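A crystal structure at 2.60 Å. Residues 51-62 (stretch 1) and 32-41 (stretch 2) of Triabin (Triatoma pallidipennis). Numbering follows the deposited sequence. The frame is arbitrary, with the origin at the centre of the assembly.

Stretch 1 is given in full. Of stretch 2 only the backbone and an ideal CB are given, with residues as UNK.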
# COMPACT_ATOMS: atom_id res chain seq x y z
N THR C 51 2.34 30.09 7.72
CA THR C 51 1.84 28.99 6.92
C THR C 51 0.33 29.08 6.78
O THR C 51 -0.37 29.34 7.76
CB THR C 51 2.15 27.66 7.59
OG1 THR C 51 3.46 27.72 8.16
CG2 THR C 51 2.09 26.53 6.57
N GLN C 52 -0.17 28.86 5.57
CA GLN C 52 -1.60 28.92 5.33
C GLN C 52 -2.12 27.50 5.13
O GLN C 52 -1.71 26.81 4.19
CB GLN C 52 -1.91 29.75 4.10
CG GLN C 52 -1.30 31.14 4.10
CD GLN C 52 -1.56 31.88 2.81
OE1 GLN C 52 -1.39 31.33 1.72
NE2 GLN C 52 -2.01 33.12 2.93
N ILE C 53 -2.96 27.05 6.05
CA ILE C 53 -3.54 25.72 5.96
C ILE C 53 -4.97 25.98 5.50
O ILE C 53 -5.71 26.72 6.15
CB ILE C 53 -3.60 25.00 7.33
CG1 ILE C 53 -2.22 25.00 8.02
CG2 ILE C 53 -4.13 23.59 7.15
CD1 ILE C 53 -1.33 23.83 7.69
N VAL C 54 -5.32 25.47 4.33
CA VAL C 54 -6.67 25.63 3.82
C VAL C 54 -7.35 24.30 4.12
O VAL C 54 -6.97 23.28 3.56
CB VAL C 54 -6.65 25.90 2.30
CG1 VAL C 54 -8.06 25.91 1.74
CG2 VAL C 54 -5.99 27.23 2.02
N GLU C 55 -8.29 24.31 5.06
CA GLU C 55 -9.01 23.10 5.45
C GLU C 55 -10.37 23.03 4.78
O GLU C 55 -11.13 23.99 4.80
CB GLU C 55 -9.16 23.05 6.97
CG GLU C 55 -9.78 21.75 7.47
CD GLU C 55 -9.50 21.49 8.93
OE1 GLU C 55 -8.66 22.20 9.52
OE2 GLU C 55 -10.12 20.57 9.50
N ILE C 56 -10.70 21.87 4.22
CA ILE C 56 -11.96 21.66 3.51
C ILE C 56 -12.76 20.48 4.04
O ILE C 56 -12.18 19.46 4.43
CB ILE C 56 -11.67 21.38 2.03
CG1 ILE C 56 -10.77 22.46 1.44
CG2 ILE C 56 -12.96 21.31 1.25
CD1 ILE C 56 -9.70 21.93 0.51
N GLY C 57 -14.08 20.64 4.07
CA GLY C 57 -14.98 19.58 4.50
C GLY C 57 -15.20 19.35 5.99
O GLY C 57 -15.84 18.36 6.38
N TYR C 58 -14.68 20.25 6.82
CA TYR C 58 -14.83 20.11 8.26
C TYR C 58 -16.10 20.81 8.71
O TYR C 58 -16.11 22.01 8.94
CB TYR C 58 -13.61 20.67 8.99
CG TYR C 58 -13.50 20.24 10.43
CD1 TYR C 58 -13.74 18.93 10.81
CD2 TYR C 58 -13.14 21.16 11.42
CE1 TYR C 58 -13.62 18.53 12.14
CE2 TYR C 58 -13.01 20.77 12.74
CZ TYR C 58 -13.25 19.46 13.10
OH TYR C 58 -13.14 19.09 14.42
N ASN C 59 -17.16 20.02 8.84
CA ASN C 59 -18.48 20.50 9.25
C ASN C 59 -18.56 21.37 10.50
O ASN C 59 -19.59 21.99 10.75
CB ASN C 59 -19.42 19.30 9.41
CG ASN C 59 -18.77 18.14 10.15
OD1 ASN C 59 -18.33 18.29 11.30
ND2 ASN C 59 -18.66 17.00 9.49
N LYS C 60 -17.49 21.43 11.29
CA LYS C 60 -17.49 22.24 12.51
C LYS C 60 -17.17 23.72 12.26
O LYS C 60 -17.42 24.56 13.12
CB LYS C 60 -16.50 21.67 13.53
CG LYS C 60 -16.67 20.18 13.80
CD LYS C 60 -17.58 19.90 14.98
CE LYS C 60 -16.86 20.15 16.30
NZ LYS C 60 -17.68 19.76 17.49
N PHE C 61 -16.64 24.03 11.07
CA PHE C 61 -16.28 25.41 10.72
C PHE C 61 -17.29 26.10 9.80
O PHE C 61 -17.93 25.48 8.96
CB PHE C 61 -14.91 25.44 10.02
CG PHE C 61 -13.76 25.04 10.90
CD1 PHE C 61 -13.78 25.28 12.26
CD2 PHE C 61 -12.64 24.42 10.35
CE1 PHE C 61 -12.71 24.91 13.07
CE2 PHE C 61 -11.57 24.05 11.15
CZ PHE C 61 -11.60 24.29 12.51
N GLU C 62 -17.40 27.42 9.94
CA GLU C 62 -18.30 28.18 9.09
C GLU C 62 -17.52 28.51 7.82
O GLU C 62 -16.33 28.79 7.88
CB GLU C 62 -18.75 29.45 9.81
CG GLU C 62 -20.25 29.67 9.74
CD GLU C 62 -21.02 28.47 10.24
OE1 GLU C 62 -20.72 28.01 11.36
OE2 GLU C 62 -21.91 27.98 9.51
N UNK C 32 -14.71 14.06 -2.11
CA UNK C 32 -15.74 14.97 -2.58
C UNK C 32 -15.91 16.31 -1.90
O UNK C 32 -15.89 17.35 -2.57
CB UNK C 32 -17.08 14.24 -2.49
N UNK C 33 -16.13 16.31 -0.58
CA UNK C 33 -16.33 17.54 0.18
C UNK C 33 -15.51 18.73 -0.29
O UNK C 33 -14.30 18.65 -0.47
CB UNK C 33 -16.01 17.28 1.65
N UNK C 34 -16.20 19.85 -0.48
CA UNK C 34 -15.55 21.07 -0.93
C UNK C 34 -16.09 22.26 -0.14
O UNK C 34 -15.67 23.40 -0.34
CB UNK C 34 -15.76 21.28 -2.43
N UNK C 35 -16.96 21.97 0.83
CA UNK C 35 -17.56 23.01 1.65
C UNK C 35 -17.79 22.46 3.05
O UNK C 35 -18.20 21.30 3.20
CB UNK C 35 -18.87 23.51 1.04
N UNK C 36 -17.48 23.25 4.09
CA UNK C 36 -16.92 24.60 4.01
C UNK C 36 -15.43 24.59 3.72
O UNK C 36 -14.73 23.65 4.10
CB UNK C 36 -17.18 25.36 5.31
N UNK C 37 -14.93 25.63 3.05
CA UNK C 37 -13.51 25.96 3.12
C UNK C 37 -13.22 27.00 4.21
O UNK C 37 -14.02 27.91 4.45
CB UNK C 37 -13.03 26.48 1.76
N UNK C 38 -12.08 26.86 4.89
CA UNK C 38 -11.66 27.76 5.96
C UNK C 38 -10.13 27.96 5.90
O UNK C 38 -9.38 26.99 5.79
CB UNK C 38 -12.08 27.21 7.32
N UNK C 39 -9.65 29.20 5.88
CA UNK C 39 -8.21 29.44 5.84
C UNK C 39 -7.67 29.76 7.22
O UNK C 39 -8.17 30.66 7.91
CB UNK C 39 -7.88 30.58 4.87
N UNK C 40 -6.63 29.03 7.62
CA UNK C 40 -5.99 29.22 8.91
C UNK C 40 -4.57 29.67 8.68
O UNK C 40 -3.83 29.04 7.92
CB UNK C 40 -6.03 27.94 9.75
N UNK C 41 -4.18 30.78 9.30
CA UNK C 41 -2.83 31.29 9.16
C UNK C 41 -2.07 30.97 10.42
O UNK C 41 -2.49 31.33 11.52
CB UNK C 41 -2.82 32.79 8.88

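Strand 51-56 and the strand at 37-41 run antiparallel, and positions 32-36 form the loop that leads into the second strand.

Position 32 lies out of reach of stretch 1, with helical backbone angles (phi -72°, psi -57°) and room for a CB, so almost any residue would serve; it is Gly32.

At position 33 CA-to-CB points toward Gly57, whose CA lies 3.8 Å from the ideal CB. A small or branched apolar side chain would cover this bare backbone. The residue is Val33, with its CB 3.7 Å from Gly57 CA. A CB modelled on Gly57 would fall 2.7 Å from Val33 CG2, a clash, so the valine packs where a side chain is absent.

Positions 34 and 35 direct their CBs away from stretch 1, which leaves the choice wide. At 34 the backbone itself makes the contact, its CA 3.4 Å from Ile56 CG2. The residues are Thr34, in the t rotamer, and Ser35, in the m rotamer.

Position 36 has a phi of -79° and a cis peptide bond before it, which strongly suggests proline. Its CB points sideways, 3.7 Å from Phe61 O, near the turn from Tyr58 to Phe61. Pro36 fits: its CG approaches Phe61 O at 3.2 Å and Tyr58 O at 3.5 Å, while its carbonyl O accepts a hydrogen bond from Gly57 N (3.1 Å), extending the ladder just beyond the strand.

At position 37, a non-hydrogen-bonded pair with Ile56, the CB shares a sheet face with Val54 and Ile56 and lies 4.6 Å from Ile56 CG1. Small or medium apolar residues would suit this surface. Ala37 adds just a methyl group, and its CA contacts Glu55 O at 3.5 Å.

Position 38 pairs with Glu55 through two backbone hydrogen bonds, 38 N to Glu55 O and Glu55 N to 38 O, both 3.0 Å. Its CB lies 4.2 Å from Phe61 CD2, so an apolar, perhaps branched, side chain is expected. Val38 places CG1 3.7 Å from Phe61 CD2 and CG2 3.2 Å from Glu62 O, with chi1 between wells at 125°.

The CB at 39 returns to the face of Gln52 and Val54, 4.8 Å from Val54 CG2; valine, threonine or cysteine would all be reasonable. Cys39 turns its SG to within 4.4 Å of Gln52 CB and is covalently bonded elsewhere in the structure.

Position 40 is locked to Ile53 by reciprocal hydrogen bonds, 40 N to Ile53 O and Ile53 N to 40 O, both 2.9 Å. On this face stretch 1 offers the Glu55 carboxylate and the Phe61 ring, inviting a long side chain, polar or basic. The end of Gln40 comes near both, although its amide is probably turned over in the model.

At 41 the CB lies 5.3 Å from Gln52 CG, on the same face, and long polar or aliphatic chains would suit. Lys41 runs alongside Gln52, its CE 4.2 Å from Gln52 NE2, and its NZ is hydrogen-bonded elsewhere in the structure.

Stretch 2 32-41: GVTSPAVCQK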
# COMPACT_ATOMS: atom_id res chain seq x y z
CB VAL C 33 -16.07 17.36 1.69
CG1 VAL C 33 -17.27 16.71 2.37
CG2 VAL C 33 -14.80 16.55 1.91
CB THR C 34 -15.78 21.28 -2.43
OG1 THR C 34 -15.15 22.50 -2.85
CG2 THR C 34 -17.26 21.32 -2.75
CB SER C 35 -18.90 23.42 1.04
OG SER C 35 -18.81 23.56 -0.37
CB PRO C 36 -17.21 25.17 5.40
CG PRO C 36 -17.12 23.98 6.26
CD PRO C 36 -17.87 22.94 5.47
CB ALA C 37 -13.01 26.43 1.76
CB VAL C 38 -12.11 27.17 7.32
CG1 VAL C 38 -10.96 27.03 8.28
CG2 VAL C 38 -13.20 28.02 7.92
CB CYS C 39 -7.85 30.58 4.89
SG CYS C 39 -6.06 30.99 4.94
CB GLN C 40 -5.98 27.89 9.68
CG GLN C 40 -7.36 27.33 9.96
CD GLN C 40 -7.37 25.83 10.14
OE1 GLN C 40 -8.40 25.19 10.00
NE2 GLN C 40 -6.21 25.26 10.47
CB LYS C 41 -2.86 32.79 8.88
CG LYS C 41 -3.44 33.08 7.51
CD LYS C 41 -3.94 34.50 7.32
CE LYS C 41 -4.55 34.63 5.93
NZ LYS C 41 -5.12 35.97 5.65
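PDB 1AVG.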